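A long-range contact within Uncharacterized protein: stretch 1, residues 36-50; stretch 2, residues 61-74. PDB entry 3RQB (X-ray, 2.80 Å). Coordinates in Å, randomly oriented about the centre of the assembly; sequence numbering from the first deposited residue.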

# COMPACT_ATOMS: atom_id res chain seq x y z
N MSE B 36 -3.98 -18.33 12.38
CA MSE B 36 -3.19 -19.54 12.23
C MSE B 36 -1.78 -19.04 12.30
O MSE B 36 -1.52 -17.93 11.86
N VAL B 37 -0.87 -19.84 12.85
CA VAL B 37 0.53 -19.44 12.82
C VAL B 37 0.70 -17.96 13.19
O VAL B 37 1.38 -17.20 12.51
N GLY B 38 0.08 -17.56 14.29
CA GLY B 38 0.06 -16.16 14.66
C GLY B 38 -1.29 -15.48 14.52
O GLY B 38 -2.23 -16.03 13.95
N PRO B 39 -1.40 -14.27 15.08
CA PRO B 39 -2.63 -13.52 15.32
C PRO B 39 -3.25 -12.96 14.05
O PRO B 39 -2.57 -12.79 13.04
N PHE B 40 -4.55 -12.68 14.13
CA PHE B 40 -5.28 -12.08 13.03
C PHE B 40 -4.63 -10.77 12.64
O PHE B 40 -4.41 -9.89 13.49
N GLY B 41 -4.32 -10.63 11.36
CA GLY B 41 -3.56 -9.48 10.89
C GLY B 41 -4.21 -8.16 11.19
O GLY B 41 -3.54 -7.18 11.49
N GLY B 42 -5.54 -8.12 11.11
CA GLY B 42 -6.27 -6.88 11.25
C GLY B 42 -6.19 -6.36 12.66
O GLY B 42 -6.23 -5.14 12.90
N ILE B 43 -6.07 -7.27 13.62
CA ILE B 43 -5.98 -6.85 15.00
C ILE B 43 -4.60 -6.33 15.30
O ILE B 43 -4.43 -5.37 16.06
N THR B 44 -3.60 -6.98 14.71
CA THR B 44 -2.22 -6.58 14.89
C THR B 44 -2.02 -5.19 14.30
O THR B 44 -1.27 -4.38 14.84
N ALA B 45 -2.69 -4.93 13.20
CA ALA B 45 -2.56 -3.65 12.51
C ALA B 45 -3.31 -2.55 13.25
O ALA B 45 -2.80 -1.43 13.37
N ALA B 46 -4.52 -2.86 13.73
CA ALA B 46 -5.28 -1.94 14.57
C ALA B 46 -4.43 -1.57 15.78
O ALA B 46 -4.22 -0.40 16.07
N THR B 47 -3.91 -2.59 16.45
CA THR B 47 -2.93 -2.38 17.50
C THR B 47 -1.77 -1.45 17.10
O THR B 47 -1.44 -0.54 17.83
N MSE B 48 -1.15 -1.69 15.95
CA MSE B 48 -0.06 -0.83 15.48
C MSE B 48 -0.50 0.63 15.38
O MSE B 48 0.32 1.53 15.59
N LEU B 49 -1.77 0.85 15.06
CA LEU B 49 -2.30 2.20 14.85
C LEU B 49 -2.62 2.98 16.14
O LEU B 49 -2.34 4.19 16.25
N LYS B 50 -3.21 2.28 17.11
CA LYS B 50 -3.53 2.88 18.39
C LYS B 50 -2.28 3.49 18.98
O LYS B 50 -2.33 4.59 19.52
N GLN B 61 -5.69 13.41 12.51
CA GLN B 61 -6.28 12.08 12.46
C GLN B 61 -5.60 11.23 11.37
O GLN B 61 -4.94 11.76 10.46
N PRO B 62 -5.73 9.91 11.48
CA PRO B 62 -5.08 8.97 10.56
C PRO B 62 -5.40 9.20 9.08
O PRO B 62 -6.53 9.51 8.69
N LEU B 63 -4.37 9.01 8.27
CA LEU B 63 -4.50 9.03 6.83
C LEU B 63 -4.20 7.65 6.23
O LEU B 63 -5.06 7.03 5.61
N ALA B 64 -2.97 7.18 6.41
CA ALA B 64 -2.57 5.91 5.84
C ALA B 64 -1.86 5.04 6.86
O ALA B 64 -1.29 5.54 7.83
N LEU B 65 -1.91 3.73 6.62
CA LEU B 65 -1.18 2.75 7.42
C LEU B 65 -0.61 1.64 6.55
O LEU B 65 -1.31 1.09 5.69
N THR B 66 0.66 1.31 6.77
CA THR B 66 1.30 0.17 6.14
C THR B 66 1.92 -0.65 7.25
O THR B 66 2.74 -0.14 8.02
N VAL B 67 1.49 -1.90 7.37
CA VAL B 67 2.02 -2.81 8.37
C VAL B 67 2.72 -3.94 7.68
O VAL B 67 2.16 -4.57 6.79
N ASN B 68 3.96 -4.20 8.09
CA ASN B 68 4.71 -5.33 7.57
C ASN B 68 4.90 -6.37 8.66
O ASN B 68 5.40 -6.05 9.75
N PHE B 69 4.50 -7.61 8.39
CA PHE B 69 4.64 -8.67 9.39
C PHE B 69 5.96 -9.41 9.19
O PHE B 69 6.11 -10.23 8.26
N ALA B 70 6.88 -9.17 10.12
CA ALA B 70 8.26 -9.61 10.00
C ALA B 70 8.35 -11.07 10.37
O ALA B 70 9.21 -11.80 9.89
N ALA B 71 7.40 -11.49 11.19
CA ALA B 71 7.41 -12.82 11.75
C ALA B 71 6.13 -12.92 12.54
O ALA B 71 5.67 -11.91 13.08
N PRO B 72 5.52 -14.12 12.58
CA PRO B 72 4.27 -14.34 13.33
C PRO B 72 4.45 -14.02 14.81
O PRO B 72 5.39 -14.51 15.44
N ALA B 73 3.56 -13.22 15.36
CA ALA B 73 3.69 -12.84 16.75
C ALA B 73 3.25 -14.00 17.65
O ALA B 73 2.24 -14.66 17.38
N LYS B 74 4.02 -14.25 18.71
CA LYS B 74 3.68 -15.23 19.74
C LYS B 74 2.49 -14.68 20.51
O LYS B 74 2.22 -13.47 20.42

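The contact is a helix laid obliquely against a strand, their axes 9.2 Å apart at closest approach and their directions 123° apart, and no hydrogen bond crosses it: shape and apolar packing do the work.

The loop before the helix meets the end of stretch 2 first. Val37 (m) points sideways and contributes mainly backbone, its O lying 3.0 Å from CB of Pro72. Gly38 has backbone angles that by themselves call for glycine, and a CB here would point at Pro72, so the bare CA lets the chains close to 4.8 Å between the CA atoms of Gly38 and Pro72. The ring of Pro39 then settles on Ala73, with CD 3.3 Å from Ala73 O and CG 3.8 Å from Ala73 CB. Phe40 (t), at the N-cap position, turns away from stretch 2.

In the helix, Gly41 leaves room for Phe69 (m), whose CB points sideways but whose ring end comes nearer: Phe69 CZ is 3.8 Å from Gly41 O. Thr44 (m) points in and sets its CB 4.0 Å from Phe69 CE1, so both neighbours meet the ring at its edge.

Ala45 points in where the helix comes near the strand, its CA 6.2 Å from the CA of Val67. Its CB reaches Val67 CG2 at 3.6 Å, while its O lies 3.6 Å from Leu65 CD2. Val67 (t) also receives Met48, a selenomethionine with chi1 and chi2 both m, at 4.3 Å from Met48 CB to Val67 CG2. Thr47 (m) is out of reach and turns its polarity inward on the helix, OG1 donating to Ile43 O at 3.0 Å.

Leu49 (t, p) closes the series, its CB 4.0 Å from CD2 of Leu65, also t, p, and its CD1 4.4 Å from Pro62 CG. From Leu65 on the strand alternates, with Leu65 and Val67 toward the helix and Asn68 away; Pro62 also points toward it, but out of that step.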

# COMPACT_ATOMS: atom_id res chain seq x y z
CB MSE B 36 -3.39 -20.20 10.87
CG MSE B 36 -4.79 -20.12 10.32
SE MSE B 36 -5.19 -21.55 9.07
CE MSE B 36 -6.78 -20.75 8.25
CB VAL B 37 1.16 -19.75 11.44
CG1 VAL B 37 0.73 -21.12 10.96
CG2 VAL B 37 0.76 -18.71 10.42
CB PRO B 39 -2.17 -12.36 16.20
CG PRO B 39 -0.73 -12.68 16.58
CD PRO B 39 -0.21 -13.50 15.48
CB PHE B 40 -6.74 -11.86 13.45
CG PHE B 40 -7.52 -11.01 12.50
CD1 PHE B 40 -7.61 -11.34 11.16
CD2 PHE B 40 -8.18 -9.88 12.95
CE1 PHE B 40 -8.34 -10.56 10.29
CE2 PHE B 40 -8.91 -9.09 12.09
CZ PHE B 40 -9.00 -9.43 10.75
CB ILE B 43 -6.31 -7.98 15.97
CG1 ILE B 43 -6.99 -7.38 17.19
CG2 ILE B 43 -5.04 -8.75 16.34
CD1 ILE B 43 -7.94 -6.26 16.83
CB THR B 44 -1.27 -7.54 14.17
OG1 THR B 44 -1.50 -8.87 14.64
CG2 THR B 44 0.17 -7.13 14.43
CB ALA B 45 -3.05 -3.76 11.05
CB ALA B 46 -6.58 -2.59 15.01
CB THR B 47 -2.37 -3.71 18.00
OG1 THR B 47 -3.42 -4.43 18.67
CG2 THR B 47 -1.24 -3.46 18.97
CB MSE B 48 0.47 -1.29 14.12
CG MSE B 48 1.31 -2.57 14.17
SE MSE B 48 2.78 -2.44 15.45
CE MSE B 48 4.26 -2.35 14.18
CB LEU B 49 -3.55 2.13 13.96
CG LEU B 49 -4.24 3.45 13.61
CD1 LEU B 49 -3.32 4.35 12.78
CD2 LEU B 49 -5.53 3.18 12.86
CB LYS B 50 -4.09 1.85 19.37
CG LYS B 50 -5.41 1.25 18.92
CD LYS B 50 -6.40 2.34 18.54
CE LYS B 50 -6.91 3.11 19.75
NZ LYS B 50 -7.88 4.17 19.35
CB GLN B 61 -7.79 12.19 12.21
CG GLN B 61 -8.57 12.78 13.38
CD GLN B 61 -8.55 11.88 14.61
OE1 GLN B 61 -7.58 11.16 14.86
NE2 GLN B 61 -9.62 11.92 15.39
CB PRO B 62 -5.66 7.62 10.98
CG PRO B 62 -5.99 7.80 12.42
CD PRO B 62 -6.41 9.22 12.59
CB LEU B 63 -3.57 10.10 6.26
CG LEU B 63 -4.07 11.47 6.69
CD1 LEU B 63 -3.09 12.59 6.39
CD2 LEU B 63 -5.42 11.72 6.04
CB ALA B 64 -1.67 6.15 4.63
CB LEU B 65 -2.08 2.14 8.49
CG LEU B 65 -1.34 1.09 9.34
CD1 LEU B 65 -0.01 1.63 9.87
CD2 LEU B 65 -2.21 0.58 10.49
CB THR B 66 2.40 0.59 5.15
OG1 THR B 66 1.82 1.20 3.99
CG2 THR B 66 3.23 -0.62 4.74
CB VAL B 67 0.90 -3.47 9.22
CG1 VAL B 67 1.50 -4.47 10.20
CG2 VAL B 67 0.07 -2.42 9.95
CB ASN B 68 6.06 -4.84 7.04
CG ASN B 68 5.93 -3.55 6.26
OD1 ASN B 68 6.46 -2.51 6.67
ND2 ASN B 68 5.20 -3.60 5.16
CB PHE B 69 3.47 -9.64 9.31
CG PHE B 69 2.11 -8.98 9.32
CD1 PHE B 69 1.35 -8.92 10.48
CD2 PHE B 69 1.59 -8.41 8.17
CE1 PHE B 69 0.10 -8.31 10.50
CE2 PHE B 69 0.33 -7.79 8.17
CZ PHE B 69 -0.41 -7.74 9.33
CB ALA B 70 9.15 -8.79 10.89
CB ALA B 71 8.60 -12.99 12.67
CB PRO B 72 4.00 -15.83 13.12
CG PRO B 72 5.31 -16.42 12.72
CD PRO B 72 6.00 -15.35 11.94
CB ALA B 73 2.90 -11.58 17.03
CB LYS B 74 4.86 -15.46 20.69
CG LYS B 74 6.08 -16.14 20.06
CD LYS B 74 7.08 -15.13 19.48
CE LYS B 74 8.48 -15.74 19.36
NZ LYS B 74 8.46 -17.24 19.50